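Local coordinates for protein endo-pectate lyase (Erwinia chrysanthemi, PDB 3B4N) that cleaves polygalacturonate by an eliminative reaction, with calcium as cofactor, and probably also depolymerises highly methylated pectins with an endo mode of action, at residues E41-R46 against V91-A96; Q47-G52 against A64-E69; W85-V90 against Q97-A102. All blocks are in the same frame, centred on the assembly; numbering follows the deposited sequence.

Contact 1 of 3, residues E41-R46 against V91-A96; sequences ESKVAR and VSENQA
Val91 serves two residues of the opposite strand at once. Its carbonyl oxygen takes the amide of Ala45 (Ala45 N to Val91 O, 2.8 Å) and a weak second bond from Arg46 N, 3.3 Å from Val91 O. This is a classic beta bulge: the antiparallel register slips by one between the Val44–Ser92 pair and the Arg46–Val91 pair. Beyond it Val91 N donates to Arg46 O at 2.9 Å. The side chains of Arg46 and Val91 lie alongside each other and point the same way, Arg46 CG resting 3.7 Å from Val91 CB. That CG sits between the backbone N and the carbonyl carbon (chi1 64°), and the guanidinium carries on to a salt bridge with Glu48.

On the other side of the bulge, Lys43 O receives Glu93 N at 2.9 Å, nearly in line with the carbonyl (173°), together with a CA-H...O contact from Ser92. The extended Glu93 side chain crosses Lys43 at about a right angle, its CD nearest Lys43 CB, and one water donates to both Glu93 OE1 and Val44 O. Glu41 OE1 touches Ser92 CB at 3.5 Å while accepting the amide of Lys43.

Ser92 is positioned in turn by its own loop. Its OG accepts from Ala96 N, and weakly from Asn94 N, bracing the type I turn Ser92–Gln95 between strands 85-92 and 97-104. Backbone bonds therefore do most of the joining here. Lys43 and Glu93 are both exposed, and Lys43 NZ stays 5.9 Å from Glu93 OE2, so any attraction between them is probably modest.

Contact 2 of 3, residues Q47-G52 against A64-E69; sequences QEVYRG and AVLDAE
Gln47 and Leu66 form a hydrogen-bonded antiparallel pair, bonded in both directions: Leu66 N reaches Gln47 O at 2.7 Å, nearly in line with the carbonyl, while Gln47 N meets Leu66 O at 3.1 Å from 42° above the carbonyl plane. Two residues along, Val49 N donates to Ala64 O at 3.0 Å, and the return bond from Ala64 N to Val49 O is weak. Between these pairs Glu48 faces Val65 in a non-hydrogen-bonded pair, and its CA sends a CA-H...O contact to Ala64 O.

The apolar packing lies on the face that holds Gln47, Val49, Ala64 and Leu66. Val49 CG2, anti to the carbonyl carbon, turns to Leu66 CD1 at 3.7 Å, the two side chains crossing obliquely, and is 4.2 Å from Ala64 CB. Phe73 of strand 72-75 covers Val49, Ala64 and Leu66. Strands 44-52 and 61-66 make a beta hairpin at one edge of a four-stranded antiparallel sheet; the topology is consistent with a fibronectin type III-like sandwich, in which a second sheet would lie on this face, standing apart from the catalytic beta-helix.

Charged and polar groups gather on the face of Glu48 and Val65. Tyr50 OH donates to Glu48 OE1 at 2.7 Å, from above the carboxylate plane, and the other oxygen, OE2, is shared by salt bridges to Arg46 and Arg62. With both oxygens engaged, the buried carboxylate has its rotation fixed and is probably kept ionised. Past the strand, Asp67 OD1 accepts Glu69 N at 3.0 Å in an Asx turn, and Thr70 N binds the same oxygen.

Contact 3 of 3, residues W85-V90 against Q97-A102; sequences WYWVDV and QVVSNA
Ala102 lays its methyl over one face of the Trp87 indole, 3.1 Å above the ring plane and offset toward the rim. CB is 3.2 Å from Trp87 NE1 and 3.4 Å from Trp87 CE2, a tight fit. At the edge of the same ring, in its plane, Ser100 O lies 3.5 Å from Trp87 CD1, while Val99 CG1 comes up obliquely to that carbon. Arg60 makes a cation-pi contact with the indole. Ala102 CB also reaches the edge of the Trp85 ring. On the other face of the sheet Val90 and Val98 pair CB to CB at 4.1 Å, with Thr22 of strand 22-29 and Thr39 of strand 32-39 against Val90.

Around these side chains runs the backbone of the hairpin formed by strands 85-92 and 97-104, probably the last two strands of the fibronectin type III-like sandwich. Val90 and Val98 exchange two amide bonds. Val88 O then accepts Ser100 N, but the reverse bond uses a side chain: Val88 N donates to Ser100 OG at 2.9 Å, nearly straight at 171°. OG stands between the backbone N and the carbonyl carbon (chi1 73°), and it donates its own hydrogen bond to Asn101 O. CA-H...O contacts from Val99 to Val88 O and from Ala102 to Tyr86 O fill in between.

The polar edge belongs to Asp89 and Gln97. Carboxylate and amide planes stand 82° apart, and the approach of Gln97 NE2 to Asp89 OD1 is too short and badly angled to count as a hydrogen bond. Ser100 thus satisfies the buried amide of Val88 with its hydroxyl in place of a main-chain carbonyl.

All three contacts build one antiparallel sheet, ordered 61-66, 44-52, 85-92, 97-104, well away from the metal sites of the beta-helix. Contact 1 joins the two central strands where 44-52 begins and 85-92 ends and is a surface contact, with water and charged side chains around it. Contacts 2 and 3 are partly buried edge hairpins, one on each side of that central pair, probably joined by hydrogen bonds from Asp89 N to Glu48 O and from Tyr50 N to Trp87 O. Contact 2 shares strand 44-52 with contact 1, and contact 3 shares strand 85-92. Aliphatic side chains and a fully engaged carboxylate mark contact 2, whereas contact 3 depends on an indole face and a serine hydroxyl.

Contact 1 of 3, residues E41-R46 against V91-A96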
# COMPACT_ATOMS: atom_id res chain seq x y z
N GLU A 41 18.08 -7.49 -2.36
CA GLU A 41 19.36 -6.96 -2.82
C GLU A 41 19.56 -5.66 -2.04
O GLU A 41 18.69 -4.80 -2.03
CB GLU A 41 19.32 -6.69 -4.34
CG GLU A 41 20.47 -5.81 -4.83
CD GLU A 41 21.84 -6.35 -4.45
OE1 GLU A 41 22.70 -5.55 -4.02
OE2 GLU A 41 22.05 -7.57 -4.57
N SER A 42 20.71 -5.52 -1.38
CA SER A 42 20.97 -4.34 -0.56
C SER A 42 21.57 -3.13 -1.26
O SER A 42 21.45 -2.01 -0.76
CB SER A 42 21.87 -4.73 0.61
OG SER A 42 23.10 -5.23 0.14
N LYS A 43 22.22 -3.33 -2.40
CA LYS A 43 22.82 -2.21 -3.11
C LYS A 43 22.25 -2.09 -4.52
O LYS A 43 22.95 -2.24 -5.51
CB LYS A 43 24.35 -2.39 -3.16
CG LYS A 43 24.98 -2.25 -1.77
CD LYS A 43 26.49 -2.48 -1.77
CE LYS A 43 26.82 -3.96 -1.68
NZ LYS A 43 28.26 -4.19 -1.35
N VAL A 44 20.95 -1.80 -4.59
CA VAL A 44 20.30 -1.67 -5.88
C VAL A 44 20.71 -0.38 -6.58
O VAL A 44 20.72 0.69 -5.96
CB VAL A 44 18.77 -1.69 -5.74
CG1 VAL A 44 18.12 -1.56 -7.12
CG2 VAL A 44 18.32 -2.97 -5.06
N ALA A 45 21.04 -0.48 -7.87
CA ALA A 45 21.43 0.67 -8.68
C ALA A 45 20.26 1.05 -9.59
O ALA A 45 19.91 2.22 -9.72
CB ALA A 45 22.66 0.34 -9.50
N ARG A 46 19.68 0.04 -10.24
CA ARG A 46 18.54 0.26 -11.12
C ARG A 46 17.73 -1.02 -11.18
O ARG A 46 18.19 -2.07 -10.72
CB ARG A 46 18.98 0.63 -12.55
CG ARG A 46 19.75 -0.49 -13.25
CD ARG A 46 19.70 -0.37 -14.77
NE ARG A 46 20.24 0.91 -15.24
CZ ARG A 46 20.34 1.24 -16.52
NH1 ARG A 46 19.93 0.40 -17.46
NH2 ARG A 46 20.83 2.43 -16.85
N VAL A 91 19.20 -4.78 -10.56
CA VAL A 91 20.62 -4.67 -10.86
C VAL A 91 21.36 -3.98 -9.73
O VAL A 91 21.03 -2.87 -9.34
CB VAL A 91 20.84 -3.87 -12.16
CG1 VAL A 91 22.32 -3.82 -12.51
CG2 VAL A 91 20.03 -4.50 -13.30
N SER A 92 22.38 -4.65 -9.20
CA SER A 92 23.16 -4.09 -8.11
C SER A 92 24.22 -3.13 -8.63
O SER A 92 24.47 -3.06 -9.83
CB SER A 92 23.85 -5.20 -7.32
OG SER A 92 24.98 -5.69 -8.04
N GLU A 93 24.84 -2.40 -7.71
CA GLU A 93 25.90 -1.48 -8.08
C GLU A 93 27.06 -2.24 -8.71
O GLU A 93 27.83 -1.68 -9.49
CB GLU A 93 26.37 -0.73 -6.84
CG GLU A 93 25.34 0.23 -6.29
CD GLU A 93 25.81 0.92 -5.04
OE1 GLU A 93 25.06 1.76 -4.52
OE2 GLU A 93 26.93 0.61 -4.58
N ASN A 94 27.16 -3.53 -8.38
CA ASN A 94 28.22 -4.38 -8.91
C ASN A 94 27.82 -5.39 -9.99
O ASN A 94 28.28 -6.54 -9.97
CB ASN A 94 28.93 -5.11 -7.77
CG ASN A 94 29.71 -4.17 -6.88
OD1 ASN A 94 29.20 -3.66 -5.89
ND2 ASN A 94 30.96 -3.91 -7.26
N GLN A 95 26.97 -4.96 -10.91
CA GLN A 95 26.53 -5.77 -12.04
C GLN A 95 25.77 -7.06 -11.76
O GLN A 95 25.56 -7.86 -12.67
CB GLN A 95 27.73 -6.11 -12.94
CG GLN A 95 28.61 -4.92 -13.34
CD GLN A 95 29.65 -4.58 -12.29
OE1 GLN A 95 29.70 -3.46 -11.78
NE2 GLN A 95 30.49 -5.55 -11.96
N ALA A 96 25.37 -7.29 -10.52
CA ALA A 96 24.63 -8.51 -10.23
C ALA A 96 23.24 -8.37 -10.83
O ALA A 96 22.61 -7.32 -10.72
CB ALA A 96 24.53 -8.73 -8.73
O HOH W 1 22.67 2.59 -5.72

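Contact 2 of 3, residues Q47-G52 against A64-E69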
# COMPACT_ATOMS: atom_id res chain seq x y z
N GLN A 47 16.54 -0.93 -11.75
CA GLN A 47 15.67 -2.09 -11.87
C GLN A 47 15.08 -2.05 -13.27
O GLN A 47 14.59 -1.02 -13.72
CB GLN A 47 14.57 -2.05 -10.81
CG GLN A 47 15.17 -2.00 -9.41
CD GLN A 47 14.12 -1.81 -8.34
OE1 GLN A 47 13.56 -0.72 -8.19
NE2 GLN A 47 13.83 -2.88 -7.61
N GLU A 48 15.15 -3.18 -13.97
CA GLU A 48 14.66 -3.23 -15.34
C GLU A 48 13.48 -4.16 -15.48
O GLU A 48 13.48 -5.26 -14.94
CB GLU A 48 15.79 -3.68 -16.26
CG GLU A 48 17.06 -2.84 -16.12
CD GLU A 48 18.14 -3.27 -17.07
OE1 GLU A 48 18.31 -4.49 -17.27
OE2 GLU A 48 18.83 -2.39 -17.62
N VAL A 49 12.47 -3.71 -16.22
CA VAL A 49 11.29 -4.54 -16.43
C VAL A 49 11.38 -5.13 -17.83
O VAL A 49 11.64 -4.42 -18.79
CB VAL A 49 9.99 -3.71 -16.33
CG1 VAL A 49 8.78 -4.63 -16.44
CG2 VAL A 49 9.96 -2.94 -15.02
N TYR A 50 11.18 -6.44 -17.91
CA TYR A 50 11.21 -7.16 -19.18
C TYR A 50 9.84 -7.77 -19.46
O TYR A 50 9.12 -8.15 -18.54
CB TYR A 50 12.27 -8.26 -19.14
CG TYR A 50 13.67 -7.72 -19.18
CD1 TYR A 50 14.34 -7.57 -20.39
CD2 TYR A 50 14.30 -7.30 -18.01
CE1 TYR A 50 15.61 -7.01 -20.45
CE2 TYR A 50 15.58 -6.74 -18.05
CZ TYR A 50 16.22 -6.59 -19.27
OH TYR A 50 17.47 -6.01 -19.33
N ARG A 51 9.49 -7.86 -20.73
CA ARG A 51 8.20 -8.40 -21.13
C ARG A 51 8.33 -9.19 -22.42
O ARG A 51 9.20 -8.91 -23.25
CB ARG A 51 7.21 -7.25 -21.35
CG ARG A 51 5.76 -7.69 -21.57
CD ARG A 51 4.88 -6.50 -21.92
NE ARG A 51 5.12 -6.05 -23.29
CZ ARG A 51 4.74 -4.88 -23.77
NH1 ARG A 51 4.09 -4.01 -23.00
NH2 ARG A 51 5.02 -4.56 -25.03
N GLY A 52 7.46 -10.18 -22.58
CA GLY A 52 7.44 -10.98 -23.79
C GLY A 52 6.02 -11.47 -24.04
O GLY A 52 5.19 -11.42 -23.14
N ALA A 64 11.25 -1.08 -19.60
CA ALA A 64 11.49 0.05 -18.71
C ALA A 64 12.76 -0.05 -17.88
O ALA A 64 13.22 -1.14 -17.55
CB ALA A 64 10.29 0.25 -17.76
N VAL A 65 13.35 1.11 -17.58
CA VAL A 65 14.51 1.19 -16.70
C VAL A 65 14.00 2.08 -15.57
O VAL A 65 13.61 3.23 -15.82
CB VAL A 65 15.72 1.86 -17.37
CG1 VAL A 65 16.82 2.10 -16.32
CG2 VAL A 65 16.27 0.97 -18.49
N LEU A 66 14.02 1.55 -14.35
CA LEU A 66 13.51 2.27 -13.18
C LEU A 66 14.59 2.58 -12.17
O LEU A 66 15.68 1.99 -12.22
CB LEU A 66 12.43 1.43 -12.50
CG LEU A 66 11.34 0.88 -13.43
CD1 LEU A 66 10.44 -0.07 -12.66
CD2 LEU A 66 10.55 2.03 -14.04
N ASP A 67 14.29 3.49 -11.25
CA ASP A 67 15.24 3.84 -10.21
C ASP A 67 15.35 2.68 -9.22
O ASP A 67 14.66 1.67 -9.37
CB ASP A 67 14.84 5.15 -9.50
CG ASP A 67 13.52 5.06 -8.76
OD1 ASP A 67 13.20 4.00 -8.19
OD2 ASP A 67 12.81 6.08 -8.72
N ALA A 68 16.20 2.82 -8.21
CA ALA A 68 16.44 1.75 -7.25
C ALA A 68 15.46 1.66 -6.09
O ALA A 68 15.48 0.67 -5.35
CB ALA A 68 17.85 1.89 -6.68
N GLU A 69 14.61 2.66 -5.95
CA GLU A 69 13.68 2.72 -4.82
C GLU A 69 12.28 2.17 -5.04
O GLU A 69 11.67 1.63 -4.11
CB GLU A 69 13.60 4.17 -4.33
CG GLU A 69 14.96 4.76 -3.89
CD GLU A 69 15.86 5.21 -5.05
OE1 GLU A 69 17.09 5.17 -4.89
OE2 GLU A 69 15.34 5.61 -6.11

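Contact 3 of 3, residues W85-V90 against Q97-A102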
# COMPACT_ATOMS: atom_id res chain seq x y z
N TRP A 85 4.19 -12.04 -20.52
CA TRP A 85 5.01 -12.55 -19.43
C TRP A 85 5.92 -11.40 -19.05
O TRP A 85 6.42 -10.66 -19.93
CB TRP A 85 5.85 -13.75 -19.87
CG TRP A 85 5.13 -15.05 -19.85
CD1 TRP A 85 5.23 -16.03 -18.91
CD2 TRP A 85 4.15 -15.49 -20.79
NE1 TRP A 85 4.37 -17.06 -19.20
CE2 TRP A 85 3.69 -16.75 -20.36
CE3 TRP A 85 3.62 -14.94 -21.96
CZ2 TRP A 85 2.72 -17.48 -21.05
CZ3 TRP A 85 2.65 -15.66 -22.66
CH2 TRP A 85 2.21 -16.92 -22.20
N TYR A 86 6.12 -11.23 -17.75
CA TYR A 86 6.98 -10.18 -17.22
C TYR A 86 8.02 -10.73 -16.26
O TYR A 86 7.80 -11.74 -15.60
CB TYR A 86 6.15 -9.16 -16.44
CG TYR A 86 5.16 -8.36 -17.24
CD1 TYR A 86 5.52 -7.14 -17.81
CD2 TYR A 86 3.85 -8.81 -17.39
CE1 TYR A 86 4.58 -6.37 -18.51
CE2 TYR A 86 2.91 -8.05 -18.07
CZ TYR A 86 3.28 -6.84 -18.62
OH TYR A 86 2.34 -6.10 -19.30
N TRP A 87 9.15 -10.04 -16.21
CA TRP A 87 10.25 -10.35 -15.28
C TRP A 87 10.80 -9.00 -14.85
O TRP A 87 10.76 -8.03 -15.60
CB TRP A 87 11.41 -11.08 -15.97
CG TRP A 87 11.16 -12.46 -16.42
CD1 TRP A 87 11.49 -13.62 -15.77
CD2 TRP A 87 10.55 -12.85 -17.65
NE1 TRP A 87 11.14 -14.71 -16.53
CE2 TRP A 87 10.56 -14.26 -17.69
CE3 TRP A 87 9.99 -12.15 -18.73
CZ2 TRP A 87 10.04 -14.99 -18.77
CZ3 TRP A 87 9.48 -12.86 -19.80
CH2 TRP A 87 9.51 -14.27 -19.81
N VAL A 88 11.32 -8.94 -13.63
CA VAL A 88 11.96 -7.73 -13.15
C VAL A 88 13.39 -8.12 -12.77
O VAL A 88 13.62 -9.10 -12.06
CB VAL A 88 11.24 -7.12 -11.93
CG1 VAL A 88 12.12 -6.06 -11.28
CG2 VAL A 88 9.93 -6.49 -12.38
N ASP A 89 14.34 -7.37 -13.31
CA ASP A 89 15.76 -7.58 -13.08
C ASP A 89 16.25 -6.48 -12.14
O ASP A 89 16.28 -5.31 -12.51
CB ASP A 89 16.50 -7.49 -14.41
CG ASP A 89 17.98 -7.82 -14.30
OD1 ASP A 89 18.66 -7.77 -15.36
OD2 ASP A 89 18.47 -8.12 -13.19
N VAL A 90 16.61 -6.86 -10.92
CA VAL A 90 17.14 -5.91 -9.95
C VAL A 90 18.65 -5.93 -10.16
O VAL A 90 19.31 -6.96 -10.00
CB VAL A 90 16.75 -6.33 -8.51
CG1 VAL A 90 17.42 -5.42 -7.50
CG2 VAL A 90 15.23 -6.26 -8.36
N GLN A 97 22.78 -9.43 -11.49
CA GLN A 97 21.45 -9.45 -12.10
C GLN A 97 20.61 -10.36 -11.22
O GLN A 97 20.79 -11.58 -11.23
CB GLN A 97 21.50 -10.03 -13.51
CG GLN A 97 22.56 -9.45 -14.42
CD GLN A 97 22.27 -8.02 -14.81
OE1 GLN A 97 23.01 -7.11 -14.44
NE2 GLN A 97 21.20 -7.81 -15.57
N VAL A 98 19.71 -9.77 -10.45
CA VAL A 98 18.85 -10.54 -9.57
C VAL A 98 17.49 -10.56 -10.26
O VAL A 98 16.67 -9.67 -10.07
CB VAL A 98 18.77 -9.88 -8.18
CG1 VAL A 98 18.11 -10.81 -7.19
CG2 VAL A 98 20.18 -9.50 -7.71
N VAL A 99 17.28 -11.60 -11.06
CA VAL A 99 16.06 -11.73 -11.83
C VAL A 99 14.95 -12.46 -11.11
O VAL A 99 15.15 -13.51 -10.52
CB VAL A 99 16.34 -12.46 -13.16
CG1 VAL A 99 15.11 -12.45 -14.03
CG2 VAL A 99 17.50 -11.78 -13.87
N SER A 100 13.76 -11.88 -11.19
CA SER A 100 12.58 -12.44 -10.56
C SER A 100 12.01 -13.63 -11.32
O SER A 100 12.44 -13.96 -12.43
CB SER A 100 11.48 -11.39 -10.49
OG SER A 100 10.94 -11.17 -11.80
N ASN A 101 11.03 -14.25 -10.68
CA ASN A 101 10.27 -15.32 -11.29
C ASN A 101 9.46 -14.60 -12.36
O ASN A 101 9.28 -13.38 -12.30
CB ASN A 101 9.29 -15.91 -10.28
CG ASN A 101 8.41 -14.84 -9.66
OD1 ASN A 101 7.21 -14.70 -9.96
ND2 ASN A 101 9.00 -14.06 -8.79
N ALA A 102 8.94 -15.36 -13.32
CA ALA A 102 8.10 -14.77 -14.35
C ALA A 102 6.65 -14.75 -13.85
O ALA A 102 6.26 -15.58 -13.02
CB ALA A 102 8.17 -15.62 -15.62